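Local coordinates for antifreeze protein (Marinomonas primoryensis, PDB 5JUH) that probably helps deliver a giant ice- and diatom-binding adhesin to the bacterial surface, as its calcium-binding RTX domain linked to type I secretion, at residues F97-T102 against E163-F168; G132-D137 against V190-E195; N173-G178 against T184-K189. All coordinates share one frame; numbering follows the deposited sequence.

Contact 1 of 3, residues F97-T102 against E163-F168. With CA (calcium ion), chain C.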
ATOM      1  N   PHE A  97      -1.363  -1.053   6.655  1.00 10.01           N
ATOM      2  CA  PHE A  97      -0.978  -2.405   6.346  1.00 10.62           C
ATOM      3  C   PHE A  97       0.455  -2.416   5.913  1.00 11.52           C
ATOM      4  O   PHE A  97       0.828  -1.794   4.925  1.00 11.18           O
ATOM      5  CB  PHE A  97      -1.874  -3.017   5.201  1.00 11.46           C
ATOM      6  CG  PHE A  97      -3.349  -2.981   5.551  1.00 11.69           C
ATOM      7  CD1 PHE A  97      -3.954  -4.041   6.173  1.00 12.84           C
ATOM      8  CD2 PHE A  97      -4.182  -1.905   5.198  1.00 12.89           C
ATOM      9  CE1 PHE A  97      -5.294  -4.042   6.499  1.00 11.91           C
ATOM     10  CE2 PHE A  97      -5.516  -1.885   5.531  1.00 11.57           C
ATOM     11  CZ  PHE A  97      -6.073  -2.957   6.126  1.00 10.92           C
ATOM     12  N   ILE A  98       1.297  -3.064   6.728  1.00 10.33           N
ATOM     13  CA  ILE A  98       2.712  -3.210   6.353  1.00 10.89           C
ATOM     14  C   ILE A  98       2.945  -4.415   5.520  1.00 12.07           C
ATOM     15  O   ILE A  98       2.502  -5.484   5.909  1.00 14.46           O
ATOM     16  CB  ILE A  98       3.602  -3.278   7.655  1.00 12.55           C
ATOM     17  CG1 ILE A  98       3.387  -2.052   8.555  1.00 14.35           C
ATOM     18  CG2 ILE A  98       5.064  -3.389   7.259  1.00 12.23           C
ATOM     19  CD1 ILE A  98       4.127  -2.137   9.903  1.00 15.20           C
ATOM     20  N   LEU A  99       3.546  -4.263   4.365  1.00 11.50           N
ATOM     21  CA  LEU A  99       3.690  -5.370   3.443  1.00 11.88           C
ATOM     22  C   LEU A  99       5.190  -5.694   3.261  1.00 13.98           C
ATOM     23  O   LEU A  99       6.025  -4.851   3.139  1.00 16.03           O
ATOM     24  CB  LEU A  99       3.086  -4.996   2.053  1.00 11.43           C
ATOM     25  CG  LEU A  99       1.550  -4.869   2.213  1.00 12.89           C
ATOM     26  CD1 LEU A  99       1.061  -4.372   0.868  1.00 14.53           C
ATOM     27  CD2 LEU A  99       0.889  -6.196   2.458  1.00 16.70           C
ATOM     28  N   ASN A 100       5.431  -6.966   3.189  1.00 13.30           N
ATOM     29  CA  ASN A 100       6.735  -7.577   2.928  1.00 12.03           C
ATOM     30  C   ASN A 100       6.905  -7.840   1.470  1.00 13.40           C
ATOM     31  O   ASN A 100       5.991  -8.288   0.755  1.00 16.16           O
ATOM     32  CB  ASN A 100       6.897  -8.835   3.810  1.00 16.24           C
ATOM     33  CG  ASN A 100       5.873  -9.888   3.528  1.00 16.87           C
ATOM     34  OD1 ASN A 100       6.245 -11.132   3.250  1.00 27.70           O
ATOM     35  ND2 ASN A 100       4.617  -9.501   3.590  1.00 15.90           N
ATOM     36  N   ASP A 101       8.136  -7.736   1.025  1.00 14.12           N
ATOM     37  CA  ASP A 101       8.459  -8.085  -0.354  1.00 16.62           C
ATOM     38  C   ASP A 101       8.817  -9.591  -0.385  1.00 16.32           C
ATOM     39  O   ASP A 101       9.733 -10.015   0.187  1.00 28.16           O
ATOM     40  CB  ASP A 101       9.720  -7.287  -0.686  1.00 22.29           C
ATOM     41  CG  ASP A 101      10.086  -7.319  -2.101  1.00 22.90           C
ATOM     42  OD1 ASP A 101       9.389  -7.951  -2.936  1.00 22.03           O
ATOM     43  OD2 ASP A 101      11.252  -6.753  -2.439  1.00 28.80           O
ATOM     44  N   THR A 102       8.174 -10.345  -1.165  1.00 14.56           N
ATOM     45  CA  THR A 102       8.437 -11.766  -1.387  1.00 13.96           C
ATOM     46  C   THR A 102       9.044 -11.903  -2.784  1.00 16.16           C
ATOM     47  O   THR A 102       8.876 -11.060  -3.599  1.00 17.04           O
ATOM     48  CB  THR A 102       7.179 -12.672  -1.283  1.00 15.89           C
ATOM     49  OG1 THR A 102       6.304 -12.284  -2.348  1.00 17.69           O
ATOM     50  CG2 THR A 102       6.493 -12.569   0.063  1.00 16.23           C
ATOM     51  N   GLU A 163       4.801  -5.965 -10.102  1.00 20.91           N
ATOM     52  CA  GLU A 163       4.301  -7.022  -9.317  1.00 21.43           C
ATOM     53  C   GLU A 163       3.344  -6.466  -8.256  1.00 14.21           C
ATOM     54  O   GLU A 163       3.664  -5.511  -7.589  1.00 14.39           O
ATOM     55  CB  GLU A 163       5.508  -7.765  -8.558  1.00 24.82           C
ATOM     56  CG  GLU A 163       6.552  -8.516  -9.437  1.00 35.46           C
ATOM     57  CD  GLU A 163       6.129  -9.838 -10.023  1.00 53.50           C
ATOM     58  OE1 GLU A 163       7.050 -10.590 -10.520  1.00 76.88           O
ATOM     59  OE2 GLU A 163       4.898 -10.160 -10.023  1.00 54.15           O
ATOM     60  N   ASP A 164       2.265  -7.204  -8.018  1.00 14.81           N
ATOM     61  CA  ASP A 164       1.326  -6.900  -6.996  1.00 12.49           C
ATOM     62  C   ASP A 164       1.969  -6.944  -5.578  1.00 13.20           C
ATOM     63  O   ASP A 164       2.740  -7.839  -5.244  1.00 14.00           O
ATOM     64  CB  ASP A 164       0.120  -7.842  -7.029  1.00 15.97           C
ATOM     65  CG  ASP A 164      -0.747  -7.591  -8.228  1.00 19.42           C
ATOM     66  OD1 ASP A 164      -1.289  -6.431  -8.410  1.00 16.23           O
ATOM     67  OD2 ASP A 164      -0.997  -8.504  -8.977  1.00 25.08           O
ATOM     68  N   VAL A 165       1.689  -5.908  -4.826  1.00 12.74           N
ATOM     69  CA  VAL A 165       2.192  -5.853  -3.450  1.00 11.90           C
ATOM     70  C   VAL A 165       1.365  -6.709  -2.505  1.00 12.79           C
ATOM     71  O   VAL A 165       1.795  -7.042  -1.382  1.00 13.08           O
ATOM     72  CB  VAL A 165       2.353  -4.396  -2.959  1.00 13.31           C
ATOM     73  CG1 VAL A 165       3.176  -3.519  -3.896  1.00 15.35           C
ATOM     74  CG2 VAL A 165       1.008  -3.751  -2.637  1.00 13.76           C
ATOM     75  N   ALA A 166       0.105  -6.915  -2.910  1.00 11.64           N
ATOM     76  CA  ALA A 166      -0.901  -7.609  -2.100  1.00 11.63           C
ATOM     77  C   ALA A 166      -2.029  -7.977  -3.047  1.00 11.28           C
ATOM     78  O   ALA A 166      -2.166  -7.338  -4.062  1.00 11.93           O
ATOM     79  CB  ALA A 166      -1.467  -6.785  -0.923  1.00 13.34           C
ATOM     80  N   ASN A 167      -2.890  -8.908  -2.628  1.00 11.48           N
ATOM     81  CA  ASN A 167      -4.161  -9.104  -3.326  1.00 12.19           C
ATOM     82  C   ASN A 167      -5.210  -8.368  -2.545  1.00 10.77           C
ATOM     83  O   ASN A 167      -5.325  -8.551  -1.345  1.00 13.58           O
ATOM     84  CB  ASN A 167      -4.464 -10.600  -3.381  1.00 13.22           C
ATOM     85  CG  ASN A 167      -3.493 -11.310  -4.316  1.00 13.91           C
ATOM     86  OD1 ASN A 167      -2.839 -12.306  -3.920  1.00 19.14           O
ATOM     87  ND2 ASN A 167      -3.369 -10.831  -5.436  1.00 13.36           N
ATOM     88  N   PHE A 168      -5.935  -7.476  -3.164  1.00 12.17           N
ATOM     89  CA  PHE A 168      -6.984  -6.690  -2.554  1.00 11.14           C
ATOM     90  C   PHE A 168      -8.310  -7.389  -2.642  1.00 12.95           C
ATOM     91  O   PHE A 168      -8.689  -7.800  -3.716  1.00 15.26           O
ATOM     92  CB  PHE A 168      -6.998  -5.285  -3.124  1.00 13.29           C
ATOM     93  CG  PHE A 168      -5.767  -4.474  -2.804  1.00 11.48           C
ATOM     94  CD1 PHE A 168      -5.715  -3.852  -1.562  1.00 11.31           C
ATOM     95  CD2 PHE A 168      -4.659  -4.491  -3.615  1.00 12.61           C
ATOM     96  CE1 PHE A 168      -4.636  -3.124  -1.186  1.00 12.71           C
ATOM     97  CE2 PHE A 168      -3.506  -3.834  -3.236  1.00 14.98           C
ATOM     98  CZ  PHE A 168      -3.513  -3.166  -1.993  1.00 12.72           C
TER
HETATM   99 CA    CA C 202       8.836  -9.169  -4.840  0.50 15.55          CA
HETATM  100  O   HOH W   1       3.970  -8.342  -0.881  1.00 25.22           O
HETATM  101  O   HOH W   2       6.628  -9.840  -4.353  1.00 32.81           O
HETATM  102  O   HOH W   3       6.903  -7.736  -4.896  1.00 24.64           O
HETATM  103  O   HOH W   4      11.197  -9.583  -5.018  1.00 22.33           O
HETATM  104  O   HOH W   5       9.324  -7.733  -6.517  1.00 32.82           O
HETATM  105  O   HOH W   6       8.671 -10.510  -6.569  1.00 36.78           O
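Water 1 bridges Val165 O and Asn100 O, donating to each at 2.6 Å; a water that donates to both joins two carbonyl oxygens that have no proton to give each other. The apolar part of the contact is Leu99 CD1, which lies 3.6 Å from Val165 CG2 and 3.9 Å from Ala166 CB, while Leu99 CD2 comes close to the same alanine methyl. With CG anti to the carbonyl carbon (chi1 -68°), Leu99 sends CD1 to the valine, and the two side chains cross at about a right angle, so that a single branch of each meets. Beyond Asn100 the chain turns to calcium. Asp101 OD1 and Thr102 O each bind the ion at 2.3 Å, and five waters complete the shell; one of these, water 2, also donates to Thr102 OG1. Parallel strands paired in two sheets, with calcium bound at the loops, are consistent with the parallel beta-roll of RTX proteins. Asp101 N is held by Asp125, placing the ligand loop against helix 124-127. Leu126 of that helix touches Leu99, Asp101 and Val165, and Ile111 of strand 110-111 touches Phe97 and Ala166. The contact thus lies between the two mixed sheets, joining the end of strand 96-98 in one to the interrupted strand 163-168 in the other.

Contact 2 of 3, residues G132-D137 against V190-E195. With CA (calcium ion), chain F.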
ATOM      1  N   GLY A 132      19.119   2.734  -6.261  1.00 37.47           N
ATOM      2  CA  GLY A 132      18.920   4.178  -6.179  1.00 34.41           C
ATOM      3  C   GLY A 132      17.723   4.624  -5.291  1.00 30.72           C
ATOM      4  O   GLY A 132      17.316   5.816  -5.288  1.00 35.86           O
ATOM      5  N   SER A 133      17.094   3.723  -4.518  1.00 24.39           N
ATOM      6  CA  SER A 133      16.021   4.172  -3.669  1.00 20.06           C
ATOM      7  C   SER A 133      16.494   5.266  -2.698  1.00 19.38           C
ATOM      8  O   SER A 133      17.659   5.299  -2.270  1.00 20.99           O
ATOM      9  CB  SER A 133      15.540   3.013  -2.913  1.00 19.41           C
ATOM     10  OG  SER A 133      16.458   2.489  -2.013  1.00 22.93           O
ATOM     11  N   PRO A 134      15.558   6.172  -2.281  1.00 17.11           N
ATOM     12  CA  PRO A 134      15.973   7.315  -1.444  1.00 15.98           C
ATOM     13  C   PRO A 134      16.451   6.822  -0.077  1.00 16.69           C
ATOM     14  O   PRO A 134      15.846   5.994   0.550  1.00 17.51           O
ATOM     15  CB  PRO A 134      14.699   8.117  -1.314  1.00 17.22           C
ATOM     16  CG  PRO A 134      13.829   7.688  -2.378  1.00 18.55           C
ATOM     17  CD  PRO A 134      14.163   6.321  -2.698  1.00 18.25           C
ATOM     18  N   GLY A 135      17.569   7.352   0.291  1.00 17.12           N
ATOM     19  CA  GLY A 135      18.228   7.084   1.527  1.00 19.79           C
ATOM     20  C   GLY A 135      17.871   7.991   2.658  1.00 17.56           C
ATOM     21  O   GLY A 135      16.915   8.770   2.630  1.00 15.05           O
ATOM     22  N   LYS A 136      18.679   7.897   3.701  1.00 15.87           N
ATOM     23  CA  LYS A 136      18.469   8.666   4.929  1.00 17.85           C
ATOM     24  C   LYS A 136      18.456  10.205   4.741  1.00 16.30           C
ATOM     25  O   LYS A 136      17.938  10.886   5.600  1.00 16.87           O
ATOM     26  CB  LYS A 136      19.437   8.223   6.066  1.00 22.25           C
ATOM     27  CG  LYS A 136      20.857   8.592   5.701  1.00 24.23           C
ATOM     28  CD  LYS A 136      21.850   8.324   6.816  1.00 23.38           C
ATOM     29  CE  LYS A 136      21.790   6.883   7.267  1.00 21.90           C
ATOM     30  NZ  LYS A 136      22.883   6.557   8.243  1.00 22.59           N
ATOM     31  N   ASP A 137      19.093  10.724   3.682  1.00 13.50           N
ATOM     32  CA  ASP A 137      19.200  12.155   3.483  1.00 14.97           C
ATOM     33  C   ASP A 137      18.164  12.706   2.514  1.00 14.08           C
ATOM     34  O   ASP A 137      18.187  13.917   2.214  1.00 13.91           O
ATOM     35  CB  ASP A 137      20.606  12.604   3.104  1.00 17.36           C
ATOM     36  CG  ASP A 137      21.650  12.268   4.180  1.00 23.57           C
ATOM     37  OD1 ASP A 137      21.323  12.245   5.402  1.00 21.59           O
ATOM     38  OD2 ASP A 137      22.820  12.050   3.731  1.00 33.04           O
ATOM     39  N   VAL A 190       0.706   6.035   0.850  1.00 10.72           N
ATOM     40  CA  VAL A 190       1.830   5.130   0.822  1.00  9.70           C
ATOM     41  C   VAL A 190       2.848   5.660   1.816  1.00 10.34           C
ATOM     42  O   VAL A 190       3.173   6.876   1.807  1.00 11.57           O
ATOM     43  CB  VAL A 190       2.472   5.074  -0.552  1.00 12.47           C
ATOM     44  CG1 VAL A 190       3.762   4.323  -0.541  1.00 14.10           C
ATOM     45  CG2 VAL A 190       1.498   4.576  -1.567  1.00 14.91           C
ATOM     46  N   ILE A 191       3.297   4.766   2.699  1.00 11.14           N
ATOM     47  CA  ILE A 191       4.318   5.081   3.714  1.00 11.26           C
ATOM     48  C   ILE A 191       5.682   4.509   3.245  1.00 11.28           C
ATOM     49  O   ILE A 191       5.777   3.395   2.786  1.00 12.63           O
ATOM     50  CB  ILE A 191       3.928   4.535   5.073  1.00 11.32           C
ATOM     51  CG1 ILE A 191       2.665   5.327   5.568  1.00 13.18           C
ATOM     52  CG2 ILE A 191       5.050   4.714   6.061  1.00 12.86           C
ATOM     53  CD1 ILE A 191       1.921   4.579   6.613  1.00 16.86           C
ATOM     54  N   TYR A 192       6.688   5.371   3.276  1.00 10.62           N
ATOM     55  CA  TYR A 192       8.052   4.989   2.984  1.00 10.66           C
ATOM     56  C   TYR A 192       8.917   5.638   4.094  1.00 12.10           C
ATOM     57  O   TYR A 192       8.879   6.836   4.324  1.00 12.33           O
ATOM     58  CB  TYR A 192       8.485   5.530   1.635  1.00 12.37           C
ATOM     59  CG  TYR A 192       9.919   5.198   1.234  1.00 13.05           C
ATOM     60  CD1 TYR A 192      10.219   3.972   0.780  1.00 14.19           C
ATOM     61  CD2 TYR A 192      10.985   6.078   1.386  1.00 14.92           C
ATOM     62  CE1 TYR A 192      11.510   3.634   0.440  1.00 14.10           C
ATOM     63  CE2 TYR A 192      12.222   5.736   1.048  1.00 16.67           C
ATOM     64  CZ  TYR A 192      12.484   4.507   0.580  1.00 15.77           C
ATOM     65  OH  TYR A 192      13.810   4.144   0.152  1.00 17.77           O
ATOM     66  N   ASN A 193       9.620   4.767   4.825  1.00 13.34           N
ATOM     67  CA  ASN A 193      10.461   5.269   5.954  1.00 14.15           C
ATOM     68  C   ASN A 193       9.673   6.172   6.925  1.00 13.28           C
ATOM     69  O   ASN A 193      10.145   7.205   7.323  1.00 15.64           O
ATOM     70  CB  ASN A 193      11.690   5.952   5.398  1.00 16.43           C
ATOM     71  CG  ASN A 193      12.704   4.995   4.842  1.00 19.47           C
ATOM     72  OD1 ASN A 193      12.767   3.839   5.169  1.00 21.41           O
ATOM     73  ND2 ASN A 193      13.633   5.565   4.104  1.00 24.52           N
ATOM     74  N   ASN A 194       8.500   5.680   7.378  1.00 14.42           N
ATOM     75  CA  ASN A 194       7.707   6.341   8.373  1.00 15.87           C
ATOM     76  C   ASN A 194       7.174   7.703   8.049  1.00 14.59           C
ATOM     77  O   ASN A 194       6.765   8.429   8.919  1.00 18.63           O
ATOM     78  CB  ASN A 194       8.373   6.361   9.764  1.00 20.48           C
ATOM     79  CG  ASN A 194       8.910   5.015  10.121  1.00 26.78           C
ATOM     80  OD1 ASN A 194      10.096   4.819  10.245  1.00 42.48           O
ATOM     81  ND2 ASN A 194       8.060   4.113  10.279  1.00 27.04           N
ATOM     82  N   GLU A 195       7.095   8.036   6.792  1.00 11.46           N
ATOM     83  CA  GLU A 195       6.467   9.285   6.338  1.00 12.22           C
ATOM     84  C   GLU A 195       5.484   8.890   5.192  1.00 13.17           C
ATOM     85  O   GLU A 195       5.671   7.922   4.502  1.00 13.52           O
ATOM     86  CB  GLU A 195       7.533  10.270   5.838  1.00 15.51           C
ATOM     87  CG  GLU A 195       8.242  10.870   7.137  1.00 20.82           C
ATOM     88  CD  GLU A 195       9.327  11.881   6.993  1.00 27.62           C
ATOM     89  OE1 GLU A 195       9.642  12.785   7.940  1.00 25.78           O
ATOM     90  OE2 GLU A 195       9.941  11.639   5.925  1.00 27.69           O
TER
HETATM   91 CA    CA F 205      17.338  11.807   7.627  1.00 18.66          CA
HETATM   92  O   HOH W   7      16.027   3.905   3.068  1.00 36.40           O
HETATM   93  O   HOH W   8      13.510   8.344   3.146  1.00 48.62           O
HETATM   94  O   HOH W   9      19.766  11.708   7.727  1.00 19.38           O
HETATM   95  O   HOH W  10      17.897  14.034   6.915  1.00 16.12           O
HETATM   96  O   HOH W  11      17.109   9.677   8.504  1.00 26.59           O
HETATM   97  O   HOH W  12      17.920  12.780   9.818  1.00 22.74           O
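The type I' turn from Tyr192 to Glu195, which closes the hairpin of strands 187-192 and 195-200, presents Tyr192 and Asn193 to the loop between helices 124-127 and 140-150. Tyr192 OH donates to Pro134 O at 2.8 Å, meeting the carbonyl in its plane and on a lone pair, with a C=O...donor angle of 139°. The same oxygen lies at the edge of the tyrosine ring, in its plane. Having CG anti to the backbone N (chi1 179°) carries the ring out to the loop, where Pro134 CD sits 3.6 Å from Tyr192 OH and Ser133 CB lies beside that hydroxyl. Ser133 OG is engaged by Thr128 O. One face of the ring is overlapped near its rim by Asn193 CG, and Asn193 ND2 continues the link through solvent: it donates to water 7 at 3.1 Å, which donates in turn to Pro134 O, and to water 8 at 2.9 Å, which reaches Gly135 O through a weak bond. Further along, Lys136 O binds a calcium ion at 2.3 Å, with four waters around it. Pro134 O therefore accepts from phenol and water, consistent with a loop held by one direct bond and supplemented by water-mediated ones, probably more tolerant of small shifts.

Contact 3 of 3, residues N173-G178 against T184-K189. With CA (calcium ion), chain B.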
ATOM      1  N   ASN A 173     -11.935  -0.633  -1.493  1.00 11.55           N
ATOM      2  CA  ASN A 173     -12.566   0.533  -2.166  1.00 12.50           C
ATOM      3  C   ASN A 173     -11.473   1.491  -2.492  1.00 11.87           C
ATOM      4  O   ASN A 173     -10.938   2.127  -1.526  1.00 14.96           O
ATOM      5  CB  ASN A 173     -13.621   1.149  -1.355  1.00 15.12           C
ATOM      6  CG  ASN A 173     -14.403   2.169  -2.110  1.00 16.74           C
ATOM      7  OD1 ASN A 173     -14.030   2.638  -3.147  1.00 15.94           O
ATOM      8  ND2 ASN A 173     -15.573   2.460  -1.620  1.00 26.26           N
ATOM      9  N   PHE A 174     -11.101   1.708  -3.748  1.00 11.46           N
ATOM     10  CA  PHE A 174     -10.072   2.639  -4.093  1.00 11.56           C
ATOM     11  C   PHE A 174     -10.573   4.077  -4.417  1.00 13.17           C
ATOM     12  O   PHE A 174      -9.818   4.901  -4.868  1.00 13.40           O
ATOM     13  CB  PHE A 174      -9.235   2.086  -5.250  1.00 12.87           C
ATOM     14  CG  PHE A 174      -8.150   1.074  -4.849  1.00 10.43           C
ATOM     15  CD1 PHE A 174      -8.397   0.057  -4.008  1.00 15.29           C
ATOM     16  CD2 PHE A 174      -6.945   1.199  -5.302  1.00 11.27           C
ATOM     17  CE1 PHE A 174      -7.430  -0.829  -3.629  1.00 13.67           C
ATOM     18  CE2 PHE A 174      -5.946   0.270  -4.992  1.00 13.69           C
ATOM     19  CZ  PHE A 174      -6.204  -0.717  -4.135  1.00 12.72           C
ATOM     20  N   ASP A 175     -11.788   4.390  -4.054  1.00 12.87           N
ATOM     21  CA  ASP A 175     -12.363   5.735  -4.204  1.00 14.16           C
ATOM     22  C   ASP A 175     -11.992   6.566  -2.993  1.00 15.16           C
ATOM     23  O   ASP A 175     -12.689   6.578  -1.969  1.00 20.70           O
ATOM     24  CB  ASP A 175     -13.840   5.600  -4.310  1.00 14.56           C
ATOM     25  CG  ASP A 175     -14.575   7.035  -4.523  1.00 15.70           C
ATOM     26  OD1 ASP A 175     -13.910   8.069  -4.898  1.00 18.85           O
ATOM     27  OD2 ASP A 175     -15.811   6.996  -4.241  1.00 22.18           O
ATOM     28  N   SER A 176     -10.880   7.278  -3.099  1.00 13.76           N
ATOM     29  CA  SER A 176     -10.370   8.059  -1.920  1.00 15.76           C
ATOM     30  C   SER A 176     -11.146   9.318  -1.664  1.00 16.20           C
ATOM     31  O   SER A 176     -11.235   9.770  -0.555  1.00 17.73           O
ATOM     32  CB  SER A 176      -8.911   8.350  -2.077  1.00 14.85           C
ATOM     33  OG  SER A 176      -8.611   9.139  -3.236  1.00 14.44           O
ATOM     34  N   ASN A 177     -11.675   9.894  -2.726  1.00 16.86           N
ATOM     35  CA  ASN A 177     -12.310  11.236  -2.670  1.00 18.86           C
ATOM     36  C   ASN A 177     -13.797  11.213  -2.541  1.00 19.49           C
ATOM     37  O   ASN A 177     -14.418  12.249  -2.348  1.00 23.27           O
ATOM     38  CB  ASN A 177     -11.751  12.185  -3.741  1.00 17.99           C
ATOM     39  CG  ASN A 177     -12.157  11.798  -5.131  1.00 17.57           C
ATOM     40  OD1 ASN A 177     -13.000  10.946  -5.312  1.00 18.53           O
ATOM     41  ND2 ASN A 177     -11.594  12.409  -6.085  1.00 21.12           N
ATOM     42  N   GLY A 178     -14.411  10.042  -2.646  1.00 18.40           N
ATOM     43  CA  GLY A 178     -15.793   9.806  -2.461  1.00 17.24           C
ATOM     44  C   GLY A 178     -16.676  10.238  -3.650  1.00 18.80           C
ATOM     45  O   GLY A 178     -17.850  10.344  -3.492  1.00 23.19           O
ATOM     46  N   THR A 184      -8.336   8.656 -11.991  1.00 17.25           N
ATOM     47  CA  THR A 184      -7.055   9.246 -11.752  1.00 18.49           C
ATOM     48  C   THR A 184      -6.998  10.381 -10.721  1.00 19.62           C
ATOM     49  O   THR A 184      -5.896  10.744 -10.315  1.00 20.55           O
ATOM     50  CB  THR A 184      -6.358   9.660 -13.034  1.00 20.61           C
ATOM     51  OG1 THR A 184      -7.151  10.674 -13.648  1.00 25.46           O
ATOM     52  CG2 THR A 184      -6.140   8.546 -13.920  1.00 21.34           C
ATOM     53  N   ALA A 185      -8.145  10.890 -10.313  1.00 16.99           N
ATOM     54  CA  ALA A 185      -8.164  11.922  -9.280  1.00 18.11           C
ATOM     55  C   ALA A 185      -8.028  11.302  -7.920  1.00 18.20           C
ATOM     56  O   ALA A 185      -7.671  11.965  -6.990  1.00 18.75           O
ATOM     57  CB  ALA A 185      -9.485  12.689  -9.320  1.00 18.69           C
ATOM     58  N   ASP A 186      -8.315  10.009  -7.812  1.00 14.44           N
ATOM     59  CA  ASP A 186      -8.146   9.278  -6.533  1.00 14.65           C
ATOM     60  C   ASP A 186      -6.683   8.971  -6.290  1.00 12.41           C
ATOM     61  O   ASP A 186      -5.807   8.972  -7.192  1.00 15.00           O
ATOM     62  CB  ASP A 186      -8.974   7.988  -6.591  1.00 13.23           C
ATOM     63  CG  ASP A 186     -10.525   8.253  -6.516  1.00 14.91           C
ATOM     64  OD1 ASP A 186     -11.025   8.800  -5.563  1.00 16.03           O
ATOM     65  OD2 ASP A 186     -11.184   7.864  -7.511  1.00 15.71           O
ATOM     66  N   SER A 187      -6.413   8.727  -5.008  1.00 14.20           N
ATOM     67  CA  SER A 187      -5.051   8.376  -4.615  1.00 14.13           C
ATOM     68  C   SER A 187      -5.057   7.448  -3.436  1.00 14.76           C
ATOM     69  O   SER A 187      -6.070   7.253  -2.737  1.00 17.19           O
ATOM     70  CB  SER A 187      -4.238   9.664  -4.255  1.00 17.17           C
ATOM     71  OG  SER A 187      -4.904  10.323  -3.158  1.00 19.62           O
ATOM     72  N   ILE A 188      -3.888   6.858  -3.207  1.00 12.82           N
ATOM     73  CA  ILE A 188      -3.691   6.024  -1.998  1.00 13.42           C
ATOM     74  C   ILE A 188      -2.592   6.625  -1.166  1.00 12.16           C
ATOM     75  O   ILE A 188      -1.661   7.274  -1.715  1.00 13.99           O
ATOM     76  CB  ILE A 188      -3.379   4.548  -2.305  1.00 14.84           C
ATOM     77  CG1 ILE A 188      -2.114   4.365  -2.983  1.00 18.42           C
ATOM     78  CG2 ILE A 188      -4.567   3.861  -2.941  1.00 16.43           C
ATOM     79  CD1 ILE A 188      -1.570   2.960  -2.764  1.00 25.35           C
ATOM     80  N   LYS A 189      -2.665   6.356   0.122  1.00 11.11           N
ATOM     81  CA  LYS A 189      -1.645   6.768   1.066  1.00 12.30           C
ATOM     82  C   LYS A 189      -0.535   5.668   1.138  1.00 10.90           C
ATOM     83  O   LYS A 189      -0.859   4.514   1.436  1.00 11.62           O
ATOM     84  CB  LYS A 189      -2.250   7.036   2.392  1.00 11.99           C
ATOM     85  CG  LYS A 189      -3.226   8.190   2.332  1.00 13.00           C
ATOM     86  CD  LYS A 189      -3.702   8.686   3.672  1.00 15.02           C
ATOM     87  CE  LYS A 189      -4.566   7.658   4.337  1.00 17.12           C
ATOM     88  NZ  LYS A 189      -5.324   8.276   5.527  1.00 15.82           N
TER
HETATM   89 CA    CA B 201     -13.165   8.992  -6.704  1.00 14.62          CA
HETATM   90  O   HOH W  13     -12.346  10.393  -8.536  1.00 19.00           O
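Asp186 OD1 draws together a calcium ion and the backbone of the facing loop. Asn177 N donates to it at 3.1 Å in a fairly straight bond, nearly along the carboxylate C-O axis, and Ser176 N adds a weak, bent bond at 2.9 Å. Both carboxylate oxygens of Asp186 bind the metal, OD1 and OD2 each at 2.4 Å from the calcium, and OD2 also accepts from Thr183 N. The aspartate's charge is probably balanced by the ion and eased by the N-H groups of Ser176, Asn177 and Thr183. Asp175 OD1 binds the calcium at 2.2 Å and takes a weak bond from Gly178 N. It stands only 3.0 Å from Asp186 OD1, the two carboxylate planes turned 79° apart; the shared cation probably offsets their repulsion. Asn177 OD1 is a further ligand, while its ND2 donates to water 13, itself bound to the ion. Ser176 OG reaches the strand, accepting from Ser187 N at 2.9 Å with an N-H...O angle of 169°, a position set by OG lying between the backbone N and carbonyl carbon (chi1 61°). Ahead of the loop, Asn173 OD1 accepts from the N of the first ligand residue, Asp175, in an Asx turn, and Phe174 leans obliquely on Ile188 CG2. Val179 and Gly181 complete the shell with their carbonyl oxygens. Ligands from residues 175, 177, 179, 181 and a bidentate aspartate at 186 follow the 1-3-5-7-12 spacing of an EF-hand-like calcium loop, here leading into a strand rather than a helix.

The three contacts sit at different places around the two sheets. Contact 1 lies closest to the middle, its centre about 7 Å from that of the chain; contacts 1 and 3 lie on opposite sides of the chain's centre, their own centres about 18 Å apart. They nevertheless touch: Phe168 CG is 4.0 Å from Phe174 CZ, in an edge-to-face pairing of the rings. Contacts 2 and 3 have centres about 22 Å apart and share strand 187-192, one at its turn end and the other at its start. Contacts 1 and 2, with centres about 17 Å apart, approach no closer than about 7 Å between nearest atoms. All three contacts have a calcium ion of their own.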